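Long-range contacts in thioredoxin-like protein (Bacteroides caccae ATCC 43185, PDB 4YOD), which is of unproven function but is probably a thiol-disulfide oxidoreductase, carrying a thioredoxin-fold domain behind a helical N-terminal domain: residues Ala100-Tyr105 against Phe116-Val120; Leu144-Asn148 against Lys249-Asp253. All blocks are in the same frame, centred on the assembly; numbering follows the deposited sequence.

Interaction 1 (Ala100-Tyr105 against Phe116-Val120); sequences ADKYLY and FYIPV
Tyr117 of helix 114-125 drives its ring into helix 90-105 as a knob into a hole, among Ala100, Asp101, Leu104 and Tyr105. The two helices are neighbours in the helical N-terminal domain, and their short segments run nearly antiparallel at 151°, with axes 9.7 Å apart. Tyr117 CB starts against Leu104 CB, at 4.0 Å. With CG anti to the backbone N (chi1 -168°), the ring swings across to the other helix, and its two long sides meet different things. CD1 lies against the carbonyl O of Ala100, which already accepts the helical bond from Leu104 N, and CE1 reaches Asp101 N at 3.8 Å. On the other side CD2 and CE2 press on the ring of Tyr105; the planes are inclined by 33°, an oblique aromatic pair. Tyr105 CB sits over the Tyr117 face as a CH-pi contact, 3.8 Å from the ring centroid. At the tip, OH passes Asp101 CB and is hydrogen-bonded to Arg141 of helix 132-146, whose guanidinium also forms a salt bridge with Asp101, so one arginine joins the tip of the knob to the rim of its hole.

Flanking the knob, Leu104 straddles Phe116 CB with both methyls, CD2 also lying at the edge of the Phe116 ring. Past Tyr117, Ala100 CB rests against both methyls of Val120, 3.8 Å from CG1 and 3.9 Å from CG2.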
# COMPACT_ATOMS: atom_id res chain seq x y z
N ALA A 100 6.83 12.10 2.16
CA ALA A 100 5.63 11.35 1.77
C ALA A 100 6.02 9.99 1.19
O ALA A 100 5.41 8.99 1.54
CB ALA A 100 4.80 12.13 0.77
N ASP A 101 7.08 9.93 0.37
CA ASP A 101 7.60 8.67 -0.19
C ASP A 101 8.13 7.79 0.98
O ASP A 101 7.63 6.68 1.19
CB ASP A 101 8.72 8.99 -1.22
CG ASP A 101 9.45 7.82 -1.87
OD1 ASP A 101 9.07 6.66 -1.62
OD2 ASP A 101 10.36 8.07 -2.69
N LYS A 102 9.07 8.33 1.78
CA LYS A 102 9.68 7.64 2.92
C LYS A 102 8.65 6.97 3.86
O LYS A 102 8.88 5.85 4.29
CB LYS A 102 10.55 8.62 3.73
CG LYS A 102 11.33 7.98 4.88
CD LYS A 102 12.26 8.99 5.53
CE LYS A 102 12.98 8.42 6.73
NZ LYS A 102 13.92 9.42 7.32
N TYR A 103 7.54 7.65 4.17
CA TYR A 103 6.60 7.09 5.13
C TYR A 103 5.37 6.41 4.52
O TYR A 103 4.88 5.44 5.09
CB TYR A 103 6.15 8.17 6.12
CG TYR A 103 7.28 8.52 7.07
CD1 TYR A 103 7.59 7.69 8.15
CD2 TYR A 103 8.09 9.63 6.84
CE1 TYR A 103 8.67 7.96 8.98
CE2 TYR A 103 9.16 9.93 7.69
CZ TYR A 103 9.46 9.07 8.75
OH TYR A 103 10.51 9.33 9.58
N LEU A 104 4.85 6.93 3.40
CA LEU A 104 3.61 6.39 2.83
C LEU A 104 3.82 5.44 1.67
O LEU A 104 2.88 4.70 1.35
CB LEU A 104 2.66 7.52 2.39
CG LEU A 104 2.30 8.59 3.43
CD1 LEU A 104 1.68 9.81 2.74
CD2 LEU A 104 1.41 8.02 4.53
N TYR A 105 5.00 5.43 1.03
CA TYR A 105 5.23 4.54 -0.13
C TYR A 105 6.21 3.40 0.14
O TYR A 105 5.94 2.27 -0.28
CB TYR A 105 5.75 5.34 -1.36
CG TYR A 105 5.69 4.60 -2.68
CD1 TYR A 105 4.46 4.22 -3.23
CD2 TYR A 105 6.84 4.31 -3.40
CE1 TYR A 105 4.39 3.62 -4.49
CE2 TYR A 105 6.78 3.65 -4.63
CZ TYR A 105 5.55 3.33 -5.19
OH TYR A 105 5.46 2.71 -6.42
N PHE A 116 -3.10 7.13 0.85
CA PHE A 116 -2.65 8.46 1.26
C PHE A 116 -1.57 8.97 0.30
O PHE A 116 -1.42 10.17 0.12
CB PHE A 116 -2.11 8.45 2.71
CG PHE A 116 -3.06 8.16 3.86
CD1 PHE A 116 -4.44 8.18 3.67
CD2 PHE A 116 -2.57 7.94 5.14
CE1 PHE A 116 -5.31 7.94 4.74
CE2 PHE A 116 -3.45 7.70 6.21
CZ PHE A 116 -4.81 7.68 6.00
N TYR A 117 -0.79 8.06 -0.32
CA TYR A 117 0.26 8.46 -1.24
C TYR A 117 -0.28 8.90 -2.62
O TYR A 117 0.30 9.81 -3.22
CB TYR A 117 1.30 7.34 -1.39
CG TYR A 117 2.56 7.80 -2.08
CD1 TYR A 117 3.31 8.87 -1.58
CD2 TYR A 117 3.01 7.16 -3.22
CE1 TYR A 117 4.45 9.31 -2.24
CE2 TYR A 117 4.20 7.54 -3.84
CZ TYR A 117 4.92 8.62 -3.34
OH TYR A 117 6.04 9.03 -4.04
N ILE A 118 -1.38 8.28 -3.12
CA ILE A 118 -1.99 8.64 -4.42
C ILE A 118 -2.29 10.18 -4.52
O ILE A 118 -1.79 10.76 -5.48
CB ILE A 118 -3.22 7.75 -4.74
CG1 ILE A 118 -2.72 6.34 -5.21
CG2 ILE A 118 -4.15 8.39 -5.79
CD1 ILE A 118 -3.79 5.21 -5.10
N PRO A 119 -2.98 10.88 -3.54
CA PRO A 119 -3.12 12.36 -3.68
C PRO A 119 -1.77 13.11 -3.71
O PRO A 119 -1.70 14.14 -4.38
CB PRO A 119 -3.96 12.77 -2.46
CG PRO A 119 -3.90 11.63 -1.52
CD PRO A 119 -3.69 10.39 -2.35
N VAL A 120 -0.71 12.60 -3.05
CA VAL A 120 0.64 13.22 -3.15
C VAL A 120 1.12 13.14 -4.63
O VAL A 120 1.59 14.14 -5.16
CB VAL A 120 1.71 12.60 -2.20
CG1 VAL A 120 3.04 13.34 -2.33
CG2 VAL A 120 1.23 12.60 -0.74

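Interaction 2 (Leu144-Asn148 against Lys249-Asp253); sequences LAQKN and KQLYD
Leu144, in the last turn of helix 132-146, and Lys147, just beyond it, face the irregular chain 250-253, with CA atoms 6.8 Å apart at Leu144-Asp253 and 6.9 Å at Lys147-Tyr252. Leu144 lays CD2 against the carboxylate carbon of Asp253, whose OD2 forms a salt bridge with Lys255, while CD1 reaches the carbonyl O of Gln250. That same oxygen takes a 2.8 Å bond from Lys147 NZ, delivered by a chain extended beyond CG; the ammonium stands well above the carbonyl plane. Asn148 ND2 gives a 2.9 Å bond to Leu251 O, in the carbonyl plane and nearly in its own amide plane, though bent at the hydrogen (145°). ND2 also donates to a water that in turn accepts from Asp253 N. The amide stacks on one face of the Tyr252 ring, planes 11° apart, ND2 3.4 Å above it. Asn148 OD1 and Tyr252 OH bond Ile155 N and O respectively. A leucine in place of Tyr252 would probably leave Ile155 O without its hydroxyl partner and the Asn148 amide without its flat support. What results is a polar interdomain junction, where the linker after a helix binds backbone carbonyls in a loop of the thioredoxin fold.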
# COMPACT_ATOMS: atom_id res chain seq x y z
N LEU A 144 0.92 2.92 -11.99
CA LEU A 144 1.07 1.61 -11.36
C LEU A 144 0.16 1.48 -10.11
O LEU A 144 -0.41 0.40 -9.91
CB LEU A 144 2.54 1.35 -11.01
CG LEU A 144 2.87 0.05 -10.27
CD1 LEU A 144 2.42 -1.21 -11.09
CD2 LEU A 144 4.36 -0.01 -9.95
N ALA A 145 -0.03 2.57 -9.32
CA ALA A 145 -0.89 2.56 -8.12
C ALA A 145 -2.40 2.34 -8.47
O ALA A 145 -3.15 1.88 -7.63
CB ALA A 145 -0.71 3.84 -7.33
N GLN A 146 -2.79 2.61 -9.73
CA GLN A 146 -4.14 2.36 -10.22
C GLN A 146 -4.38 0.88 -10.45
O GLN A 146 -5.52 0.42 -10.40
CB GLN A 146 -4.40 3.12 -11.56
CG GLN A 146 -4.32 4.64 -11.50
CD GLN A 146 -5.04 5.32 -10.36
OE1 GLN A 146 -6.13 4.93 -9.92
NE2 GLN A 146 -4.46 6.40 -9.91
N LYS A 147 -3.31 0.14 -10.77
CA LYS A 147 -3.40 -1.30 -11.02
C LYS A 147 -3.64 -2.03 -9.71
O LYS A 147 -2.88 -1.83 -8.76
CB LYS A 147 -2.11 -1.81 -11.68
CG LYS A 147 -1.80 -1.14 -13.02
CD LYS A 147 -0.71 -1.87 -13.75
CE LYS A 147 -0.24 -1.09 -14.96
NZ LYS A 147 0.89 -1.78 -15.64
N ASN A 148 -4.71 -2.86 -9.65
CA ASN A 148 -5.09 -3.63 -8.46
C ASN A 148 -5.33 -2.70 -7.26
O ASN A 148 -5.15 -3.08 -6.10
CB ASN A 148 -4.05 -4.72 -8.15
CG ASN A 148 -3.62 -5.42 -9.42
OD1 ASN A 148 -4.40 -6.13 -10.05
ND2 ASN A 148 -2.42 -5.15 -9.87
N LYS A 249 5.42 -6.72 -17.86
CA LYS A 249 4.39 -5.71 -18.13
C LYS A 249 4.00 -4.92 -16.87
O LYS A 249 3.12 -4.06 -16.95
CB LYS A 249 3.15 -6.37 -18.76
CG LYS A 249 3.39 -7.09 -20.10
CD LYS A 249 3.01 -6.25 -21.32
CE LYS A 249 1.53 -6.23 -21.63
NZ LYS A 249 1.23 -5.40 -22.83
N GLN A 250 4.62 -5.19 -15.72
CA GLN A 250 4.30 -4.53 -14.44
C GLN A 250 2.79 -4.61 -14.15
O GLN A 250 2.16 -3.59 -13.86
CB GLN A 250 4.77 -3.05 -14.44
CG GLN A 250 6.28 -2.87 -14.50
CD GLN A 250 6.61 -1.40 -14.54
OE1 GLN A 250 6.65 -0.72 -13.51
NE2 GLN A 250 6.83 -0.88 -15.74
N LEU A 251 2.21 -5.82 -14.29
CA LEU A 251 0.78 -6.08 -14.02
C LEU A 251 0.50 -5.90 -12.54
O LEU A 251 -0.62 -5.55 -12.15
CB LEU A 251 0.38 -7.51 -14.45
CG LEU A 251 0.59 -7.89 -15.93
CD1 LEU A 251 0.05 -9.29 -16.22
CD2 LEU A 251 -0.02 -6.84 -16.88
N TYR A 252 1.50 -6.24 -11.71
CA TYR A 252 1.46 -6.08 -10.27
C TYR A 252 2.71 -5.33 -9.83
O TYR A 252 3.78 -5.53 -10.42
CB TYR A 252 1.35 -7.45 -9.55
CG TYR A 252 -0.03 -8.05 -9.65
CD1 TYR A 252 -0.46 -8.67 -10.83
CD2 TYR A 252 -0.94 -7.92 -8.61
CE1 TYR A 252 -1.75 -9.19 -10.93
CE2 TYR A 252 -2.23 -8.44 -8.70
CZ TYR A 252 -2.64 -9.05 -9.88
OH TYR A 252 -3.92 -9.53 -10.00
N ASP A 253 2.58 -4.51 -8.77
CA ASP A 253 3.70 -3.77 -8.19
C ASP A 253 4.50 -4.76 -7.35
O ASP A 253 3.99 -5.32 -6.39
CB ASP A 253 3.22 -2.55 -7.35
CG ASP A 253 4.33 -1.69 -6.75
OD1 ASP A 253 5.53 -2.08 -6.85
OD2 ASP A 253 4.01 -0.62 -6.19
O HOH W 1 -0.24 -4.00 -8.00

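How the interactions relate
Interaction 1 closes within the helical N-terminal domain before interaction 2 begins, and the latter reaches across about a hundred residues to the thioredoxin-like domain. Their centres lie about 16 Å apart. Helices 114-125 and 132-146 are consecutive, and Ile118 CG1 of the first packs on Ala145 CB of the second, 3.9 Å away. A second touch joins Tyr105 to Asp253, while Lys255 ties the two sites again through a cation-pi contact with Tyr105 and a salt bridge to Asp253. Helix packing at 100-105/116-120 therefore borders the interface directly, so the thioredoxin-like domain meets a surface to which helix 90-105 contributes through Tyr105, not the end of helix 132-146 alone.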